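Local coordinates for protein POU domain, class 6, transcription factor 1 (Homo sapiens, PDB 3D1N) that binds DNA sequence-specifically to regulate transcription as a POU-family factor, probably preferring a variant of the octamer motif, at residues E8-F13 against E48-T53; L22-V27 against Y39-I44. The protein carries 2 engineered substitutions. All blocks are in the same frame, centred on the assembly; numbering follows the deposited sequence.

Contact 1. Residues E8-F13 against E48-T53; sequences EFAKNF and EKLDIT. With nucleotides of chain C.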
loop_
_atom_site.group_PDB
_atom_site.type_symbol
_atom_site.label_atom_id
_atom_site.label_comp_id
_atom_site.label_asym_id
_atom_site.label_seq_id
_atom_site.Cartn_x
_atom_site.Cartn_y
_atom_site.Cartn_z
ATOM N N GLU K 8 9.239 -15.239 17.946
ATOM C CA GLU K 8 9.472 -13.829 18.184
ATOM C C GLU K 8 10.600 -13.325 17.299
ATOM O O GLU K 8 10.604 -12.159 16.906
ATOM C CB GLU K 8 9.773 -13.559 19.658
ATOM C CG GLU K 8 9.510 -12.119 20.072
ATOM C CD GLU K 8 8.061 -11.702 19.857
ATOM O OE1 GLU K 8 7.808 -10.489 19.682
ATOM O OE2 GLU K 8 7.176 -12.586 19.860
ATOM N N PHE K 9 11.553 -14.201 16.987
ATOM C CA PHE K 9 12.593 -13.863 16.021
ATOM C C PHE K 9 11.929 -13.732 14.670
ATOM O O PHE K 9 12.414 -13.022 13.791
ATOM C CB PHE K 9 13.667 -14.937 15.956
ATOM C CG PHE K 9 14.741 -14.667 14.930
ATOM C CD1 PHE K 9 15.913 -14.026 15.284
ATOM C CD2 PHE K 9 14.591 -15.076 13.616
ATOM C CE1 PHE K 9 16.904 -13.789 14.348
ATOM C CE2 PHE K 9 15.587 -14.836 12.674
ATOM C CZ PHE K 9 16.744 -14.193 13.046
ATOM N N ALA K 10 10.814 -14.434 14.506
ATOM C CA ALA K 10 9.987 -14.258 13.328
ATOM C C ALA K 10 9.536 -12.806 13.279
ATOM O O ALA K 10 10.059 -12.002 12.497
ATOM C CB ALA K 10 8.786 -15.185 13.380
ATOM N N LYS K 11 8.580 -12.479 14.143
ATOM C CA LYS K 11 8.011 -11.138 14.228
ATOM C C LYS K 11 9.061 -10.037 14.101
ATOM O O LYS K 11 8.973 -9.186 13.214
ATOM C CB LYS K 11 7.217 -10.983 15.528
ATOM C CG LYS K 11 5.786 -11.499 15.418
ATOM C CD LYS K 11 5.702 -12.718 14.493
ATOM C CE LYS K 11 4.327 -12.839 13.836
ATOM N NZ LYS K 11 4.309 -13.841 12.723
ATOM N N ASN K 12 10.064 -10.077 14.971
ATOM C CA ASN K 12 11.079 -9.032 15.002
ATOM C C ASN K 12 11.963 -8.975 13.765
ATOM O O ASN K 12 12.352 -7.891 13.329
ATOM C CB ASN K 12 11.927 -9.130 16.270
ATOM C CG ASN K 12 11.169 -8.683 17.505
ATOM O OD1 ASN K 12 11.556 -7.722 18.166
ATOM N ND2 ASN K 12 10.065 -9.365 17.806
ATOM N N PHE K 13 12.275 -10.133 13.195
ATOM C CA PHE K 13 13.103 -10.156 11.995
ATOM C C PHE K 13 12.476 -9.337 10.876
ATOM O O PHE K 13 13.157 -8.545 10.223
ATOM C CB PHE K 13 13.336 -11.580 11.498
ATOM C CG PHE K 13 14.080 -11.640 10.197
ATOM C CD1 PHE K 13 15.463 -11.684 10.180
ATOM C CD2 PHE K 13 13.397 -11.634 8.988
ATOM C CE1 PHE K 13 16.154 -11.735 8.985
ATOM C CE2 PHE K 13 14.082 -11.683 7.790
ATOM C CZ PHE K 13 15.464 -11.735 7.788
ATOM N N GLU K 48 9.140 -15.601 7.695
ATOM C CA GLU K 48 8.519 -14.504 8.412
ATOM C C GLU K 48 7.133 -14.870 8.889
ATOM O O GLU K 48 6.818 -14.747 10.073
ATOM C CB GLU K 48 8.416 -13.301 7.492
ATOM C CG GLU K 48 9.745 -12.687 7.146
ATOM C CD GLU K 48 9.589 -11.297 6.581
ATOM O OE1 GLU K 48 8.459 -10.955 6.165
ATOM O OE2 GLU K 48 10.590 -10.549 6.559
ATOM N N LYS K 49 6.308 -15.319 7.948
ATOM C CA LYS K 49 4.917 -15.651 8.227
ATOM C C LYS K 49 4.775 -16.945 9.017
ATOM O O LYS K 49 3.665 -17.319 9.410
ATOM C CB LYS K 49 4.129 -15.750 6.924
ATOM C CG LYS K 49 3.755 -14.403 6.321
ATOM C CD LYS K 49 2.661 -13.716 7.125
ATOM C CE LYS K 49 1.546 -13.214 6.208
ATOM N NZ LYS K 49 0.740 -14.334 5.614
ATOM N N LEU K 50 5.904 -17.616 9.248
ATOM C CA LEU K 50 5.939 -18.900 9.955
ATOM C C LEU K 50 5.200 -19.994 9.192
ATOM O O LEU K 50 4.281 -20.616 9.722
ATOM C CB LEU K 50 5.362 -18.773 11.369
ATOM C CG LEU K 50 6.104 -17.845 12.332
ATOM C CD1 LEU K 50 5.341 -17.701 13.648
ATOM C CD2 LEU K 50 7.529 -18.340 12.570
ATOM N N ASP K 51 5.592 -20.208 7.942
ATOM C CA ASP K 51 5.048 -21.303 7.153
ATOM C C ASP K 51 6.169 -22.260 6.801
ATOM O O ASP K 51 6.551 -22.402 5.637
ATOM C CB ASP K 51 4.360 -20.801 5.884
ATOM C CG ASP K 51 3.522 -21.877 5.217
ATOM O OD1 ASP K 51 4.072 -22.947 4.877
ATOM O OD2 ASP K 51 2.307 -21.654 5.036
ATOM N N ILE K 52 6.709 -22.887 7.838
ATOM C CA ILE K 52 7.703 -23.933 7.692
ATOM C C ILE K 52 7.596 -24.848 8.901
ATOM O O ILE K 52 7.052 -24.457 9.939
ATOM C CB ILE K 52 9.120 -23.361 7.633
ATOM C CG1 ILE K 52 9.357 -22.429 8.818
ATOM C CG2 ILE K 52 9.349 -22.622 6.321
ATOM C CD1 ILE K 52 10.658 -21.687 8.721
ATOM N N THR K 53 8.102 -26.068 8.758
ATOM C CA THR K 53 8.147 -27.002 9.871
ATOM C C THR K 53 9.036 -26.402 10.937
ATOM O O THR K 53 10.097 -25.853 10.628
ATOM C CB THR K 53 8.775 -28.344 9.461
ATOM O OG1 THR K 53 8.852 -28.430 8.036
ATOM C CG2 THR K 53 7.960 -29.515 10.012
ATOM P P DA C 11 4.448 -11.492 3.369
ATOM O OP1 DA C 11 3.612 -11.399 4.592
ATOM O OP2 DA C 11 5.870 -11.886 3.493
ATOM O "O5'" DA C 11 3.625 -12.390 2.332
ATOM C "C5'" DA C 11 2.208 -12.169 2.326
ATOM C "C4'" DA C 11 1.467 -13.013 1.297
ATOM O "O4'" DA C 11 2.186 -12.987 0.045
ATOM C "C3'" DA C 11 1.299 -14.483 1.660
ATOM O "O3'" DA C 11 -0.083 -14.768 1.771
ATOM C "C2'" DA C 11 1.979 -15.247 0.518
ATOM C "C1'" DA C 11 2.087 -14.225 -0.606
ATOM N N9 DA C 11 3.279 -14.270 -1.450
ATOM C C8 DA C 11 4.591 -14.026 -1.093
ATOM N N7 DA C 11 5.443 -14.115 -2.111
ATOM C C5 DA C 11 4.627 -14.432 -3.198
ATOM C C6 DA C 11 4.900 -14.665 -4.568
ATOM N N6 DA C 11 6.125 -14.601 -5.094
ATOM N N1 DA C 11 3.859 -14.959 -5.380
ATOM C C2 DA C 11 2.634 -15.007 -4.837
ATOM N N3 DA C 11 2.245 -14.808 -3.572
ATOM C C4 DA C 11 3.299 -14.523 -2.804
#
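A10 meets the end of helix 41-49 through its one methyl group. CB lies 3.5 Å from CD2 of L50, an apolar touch, and 3.9 Å from the carbonyl O of E48. L50 follows the helix end, where its positive phi (64°) and two bonds back into the last turn make a Schellman motif; its CB points toward helix 4-18. K11 starts away from this partner, but its chain bends at chi2 (34°) and crosses that of L50 at about a right angle. Its NZ ends 3.8 Å from O of E48, too long for a hydrogen bond, and 4.1 Å from CD1 of L50. F13 offers a ring edge instead. OE2 of E48 lies near the ring plane, 3.9 Å from both CD2 and CE2, so it probably meets the weakly positive rim hydrogens. Ring and carboxylate planes stand 72° apart. The same carboxylate is engaged further: OE2 forms a salt bridge with R17, and OE1 a hydrogen bond with Q24. K49 points away from helix 4-18 and runs past the DA11 phosphate of chain C, its NZ making a long, weak ion pair with a DNA phosphate. Helix 4-18 meets the end of helix 41-49 through A10, K11 and F13, while F9 and F13 also pack on helix 54-73 and F9 touches F47 of helix 41-49.

Contact 2. Residues L22-V27 against Y39-I44; sequences LTQTQV and YSQSAI. With nucleotides of chain C.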
loop_
_atom_site.group_PDB
_atom_site.type_symbol
_atom_site.label_atom_id
_atom_site.label_comp_id
_atom_site.label_asym_id
_atom_site.label_seq_id
_atom_site.Cartn_x
_atom_site.Cartn_y
_atom_site.Cartn_z
ATOM N N LEU K 22 14.362 -2.717 3.416
ATOM C CA LEU K 22 14.837 -3.898 2.697
ATOM C C LEU K 22 13.734 -4.851 2.247
ATOM O O LEU K 22 12.813 -5.166 3.011
ATOM C CB LEU K 22 15.866 -4.651 3.534
ATOM C CG LEU K 22 17.292 -4.136 3.335
ATOM C CD1 LEU K 22 18.264 -4.945 4.169
ATOM C CD2 LEU K 22 17.684 -4.168 1.861
ATOM N N THR K 23 13.835 -5.303 0.997
ATOM C CA THR K 23 12.898 -6.285 0.475
ATOM C C THR K 23 13.315 -7.701 0.897
ATOM O O THR K 23 14.511 -8.000 1.017
ATOM C CB THR K 23 12.806 -6.212 -1.059
ATOM O OG1 THR K 23 14.102 -6.407 -1.630
ATOM C CG2 THR K 23 12.286 -4.866 -1.495
ATOM N N GLN K 24 12.322 -8.556 1.149
ATOM C CA GLN K 24 12.564 -9.973 1.369
ATOM C C GLN K 24 13.423 -10.423 0.220
ATOM O O GLN K 24 14.357 -11.208 0.373
ATOM C CB GLN K 24 11.253 -10.765 1.332
ATOM C CG GLN K 24 10.245 -10.368 2.405
ATOM C CD GLN K 24 8.912 -11.075 2.243
ATOM O OE1 GLN K 24 8.520 -11.449 1.134
ATOM N NE2 GLN K 24 8.205 -11.259 3.350
ATOM N N THR K 25 13.106 -9.898 -0.947
ATOM C CA THR K 25 13.749 -10.372 -2.147
ATOM C C THR K 25 15.167 -9.838 -2.268
ATOM O O THR K 25 15.903 -10.213 -3.166
ATOM C CB THR K 25 12.887 -10.090 -3.393
ATOM O OG1 THR K 25 13.697 -10.166 -4.574
ATOM C CG2 THR K 25 12.203 -8.727 -3.282
ATOM N N GLN K 26 15.554 -8.980 -1.337
ATOM C CA GLN K 26 16.948 -8.558 -1.239
ATOM C C GLN K 26 17.684 -9.464 -0.273
ATOM O O GLN K 26 18.743 -9.997 -0.594
ATOM C CB GLN K 26 17.047 -7.117 -0.748
ATOM C CG GLN K 26 17.041 -6.094 -1.859
ATOM C CD GLN K 26 16.902 -4.681 -1.338
ATOM O OE1 GLN K 26 16.088 -4.400 -0.445
ATOM N NE2 GLN K 26 17.693 -3.775 -1.903
ATOM N N VAL K 27 17.112 -9.610 0.918
ATOM C CA VAL K 27 17.635 -10.501 1.942
ATOM C C VAL K 27 18.153 -11.781 1.305
ATOM O O VAL K 27 19.360 -11.982 1.184
ATOM C CB VAL K 27 16.546 -10.861 2.979
ATOM C CG1 VAL K 27 17.142 -11.647 4.132
ATOM C CG2 VAL K 27 15.865 -9.608 3.497
ATOM N N TYR K 39 18.990 -18.842 -1.096
ATOM C CA TYR K 39 17.864 -18.384 -0.296
ATOM C C TYR K 39 16.951 -17.487 -1.119
ATOM O O TYR K 39 17.296 -16.354 -1.433
ATOM C CB TYR K 39 18.355 -17.669 0.958
ATOM C CG TYR K 39 19.011 -18.596 1.951
ATOM C CD1 TYR K 39 20.306 -19.052 1.755
ATOM C CD2 TYR K 39 18.332 -19.019 3.084
ATOM C CE1 TYR K 39 20.909 -19.906 2.661
ATOM C CE2 TYR K 39 18.924 -19.869 4.001
ATOM C CZ TYR K 39 20.215 -20.309 3.785
ATOM O OH TYR K 39 20.808 -21.156 4.695
ATOM N N SER K 40 15.783 -18.005 -1.472
ATOM C CA SER K 40 14.848 -17.263 -2.305
ATOM C C SER K 40 13.954 -16.332 -1.480
ATOM O O SER K 40 13.875 -16.436 -0.248
ATOM C CB SER K 40 13.989 -18.226 -3.126
ATOM O OG SER K 40 12.861 -18.659 -2.384
ATOM N N GLN K 41 13.281 -15.416 -2.172
ATOM C CA GLN K 41 12.354 -14.504 -1.521
ATOM C C GLN K 41 11.254 -15.286 -0.793
ATOM O O GLN K 41 10.915 -14.989 0.367
ATOM C CB GLN K 41 11.753 -13.541 -2.551
ATOM C CG GLN K 41 10.705 -12.591 -1.988
ATOM C CD GLN K 41 9.296 -13.069 -2.254
ATOM O OE1 GLN K 41 8.985 -13.493 -3.368
ATOM N NE2 GLN K 41 8.427 -12.991 -1.240
ATOM N N SER K 42 10.714 -16.288 -1.489
ATOM C CA SER K 42 9.632 -17.123 -0.970
ATOM C C SER K 42 9.986 -17.728 0.369
ATOM O O SER K 42 9.160 -17.755 1.289
ATOM C CB SER K 42 9.287 -18.246 -1.937
ATOM O OG SER K 42 8.048 -18.814 -1.553
ATOM N N ALA K 43 11.219 -18.217 0.463
ATOM C CA ALA K 43 11.789 -18.647 1.737
ATOM C C ALA K 43 11.556 -17.575 2.804
ATOM O O ALA K 43 10.835 -17.799 3.787
ATOM C CB ALA K 43 13.271 -18.917 1.572
ATOM N N ILE K 44 12.149 -16.402 2.580
ATOM C CA ILE K 44 12.037 -15.277 3.502
ATOM C C ILE K 44 10.594 -15.001 3.894
ATOM O O ILE K 44 10.267 -14.881 5.080
ATOM C CB ILE K 44 12.600 -14.004 2.878
ATOM C CG1 ILE K 44 13.822 -14.333 2.011
ATOM C CG2 ILE K 44 12.908 -12.979 3.964
ATOM C CD1 ILE K 44 15.070 -14.701 2.790
ATOM P P DA C 10 8.673 -6.745 0.881
ATOM O OP1 DA C 10 8.713 -6.101 2.214
ATOM O OP2 DA C 10 9.882 -7.350 0.258
ATOM O "O5'" DA C 10 7.464 -7.778 0.976
ATOM C "C5'" DA C 10 6.154 -7.306 1.253
ATOM C "C4'" DA C 10 5.141 -8.430 1.039
ATOM O "O4'" DA C 10 4.957 -8.739 -0.368
ATOM C "C3'" DA C 10 5.505 -9.760 1.704
ATOM O "O3'" DA C 10 4.402 -10.138 2.524
ATOM C "C2'" DA C 10 5.801 -10.731 0.549
ATOM C "C1'" DA C 10 4.936 -10.149 -0.566
ATOM N N9 DA C 10 5.326 -10.376 -1.968
ATOM C C8 DA C 10 6.539 -10.121 -2.568
ATOM N N7 DA C 10 6.571 -10.395 -3.867
ATOM C C5 DA C 10 5.279 -10.856 -4.146
ATOM C C6 DA C 10 4.655 -11.309 -5.341
ATOM N N6 DA C 10 5.292 -11.362 -6.530
ATOM N N1 DA C 10 3.356 -11.716 -5.263
ATOM C C2 DA C 10 2.736 -11.654 -4.078
ATOM N N3 DA C 10 3.206 -11.232 -2.891
ATOM C C4 DA C 10 4.501 -10.847 -2.988
ATOM P P DA C 11 4.448 -11.492 3.369
ATOM O OP1 DA C 11 3.612 -11.399 4.592
ATOM O OP2 DA C 11 5.870 -11.886 3.493
ATOM O "O5'" DA C 11 3.625 -12.390 2.332
ATOM C "C5'" DA C 11 2.208 -12.169 2.326
ATOM C "C4'" DA C 11 1.467 -13.013 1.297
ATOM O "O4'" DA C 11 2.186 -12.987 0.045
ATOM C "C3'" DA C 11 1.299 -14.483 1.660
ATOM O "O3'" DA C 11 -0.083 -14.768 1.771
ATOM C "C2'" DA C 11 1.979 -15.247 0.518
ATOM C "C1'" DA C 11 2.087 -14.225 -0.606
ATOM N N9 DA C 11 3.279 -14.270 -1.450
ATOM C C8 DA C 11 4.591 -14.026 -1.093
ATOM N N7 DA C 11 5.443 -14.115 -2.111
ATOM C C5 DA C 11 4.627 -14.432 -3.198
ATOM C C6 DA C 11 4.900 -14.665 -4.568
ATOM N N6 DA C 11 6.125 -14.601 -5.094
ATOM N N1 DA C 11 3.859 -14.959 -5.380
ATOM C C2 DA C 11 2.634 -15.007 -4.837
ATOM N N3 DA C 11 2.245 -14.808 -3.572
ATOM C C4 DA C 11 3.299 -14.523 -2.804
ATOM P P DT C 12 -0.526 -16.269 2.082
ATOM O OP1 DT C 12 -1.988 -16.355 2.340
ATOM O OP2 DT C 12 0.456 -16.823 3.047
ATOM O "O5'" DT C 12 -0.253 -16.908 0.652
ATOM C "C5'" DT C 12 -1.256 -16.799 -0.323
ATOM C "C4'" DT C 12 -0.830 -17.633 -1.509
ATOM O "O4'" DT C 12 0.524 -17.315 -1.898
ATOM C "C3'" DT C 12 -0.790 -19.131 -1.243
ATOM O "O3'" DT C 12 -1.797 -19.695 -2.072
ATOM C "C2'" DT C 12 0.634 -19.541 -1.638
ATOM C "C1'" DT C 12 0.985 -18.438 -2.608
ATOM N N1 DT C 12 2.415 -18.219 -2.825
ATOM C C2 DT C 12 2.909 -18.243 -4.116
ATOM O O2 DT C 12 2.237 -18.460 -5.108
ATOM N N3 DT C 12 4.249 -18.008 -4.215
ATOM C C4 DT C 12 5.109 -17.749 -3.169
ATOM O O4 DT C 12 6.303 -17.557 -3.367
ATOM C C5 DT C 12 4.522 -17.726 -1.845
ATOM C C7 DT C 12 5.379 -17.415 -0.647
ATOM C C6 DT C 12 3.209 -17.958 -1.731
#
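NE2 of Q41 serves two acceptors at once, one from the protein and one from the DNA. It donates to OE1 of Q24 at 2.8 Å, with an angle of 151° at the hydrogen, although the model crowds that oxygen and leaves its exact place less sure. Its second bond, to N7 of DA11 of chain C, is weak at 3.3 Å. The two glutamine side chains cross obliquely, yet their amide planes are only 14° apart, and Q41 OE1 comes within 3.5 Å of N6 of the same adenine. With CG of Q41 anti to the backbone N (chi1 177°), that carbon packs 3.6 Å from CB of T25. Toward the backbone of Q24, I44 runs past it in the opposite direction, its CG2 lying 3.8 Å from Q24 CB. The other branch of I44 reaches V27, CD1 to CG1 at 3.9 Å. Q24 also grips the backbone of the DNA: its N, in the first turn of helix 24-31, donates to OP2 of DA10 of chain C at 2.9 Å. Its NE2 donates to OP2 of DA11, though the modelled bond is too short for its length to be trusted, and also hydrogen-bonds to OE1 of E48. An alanine in place of Q24 would probably leave Q41 without the partner that steadies its amide and deprive both E48 and the DA11 phosphate of a donor. In the first turn of helix 41-49, S42 OG donates to O4 of DT12 of chain C. Base contacts from helix 41-49, backed by phosphate contacts from the start of helix 24-31, mark the helix-turn-helix of a POU-specific domain, whose paired glutamines recur in the related lambda and 434 repressors.

Overall arrangement
Contacts 1 and 2 have centres about 13 Å apart and share helix 41-49, one at its C-terminal end and the other at its start. Contact 2 is nested within the loop that contact 1 closes. They join directly: OE1 of E48 lies 2.8 Å from NE2 of Q24, a probable hydrogen bond that makes E48 a second-shell residue behind a DNA-gripping side chain. The apolar faces merge too, with CZ of F13 4.0 Å from CG1 of V27 and CE2 of F13 4.2 Å from CG2 of I44. Contact 2 meets bases and phosphates; contact 1 joins the recognition helix 41-49 to helix 4-18 and nears the DNA at the DA11 phosphate of chain C, beside K49 and E48.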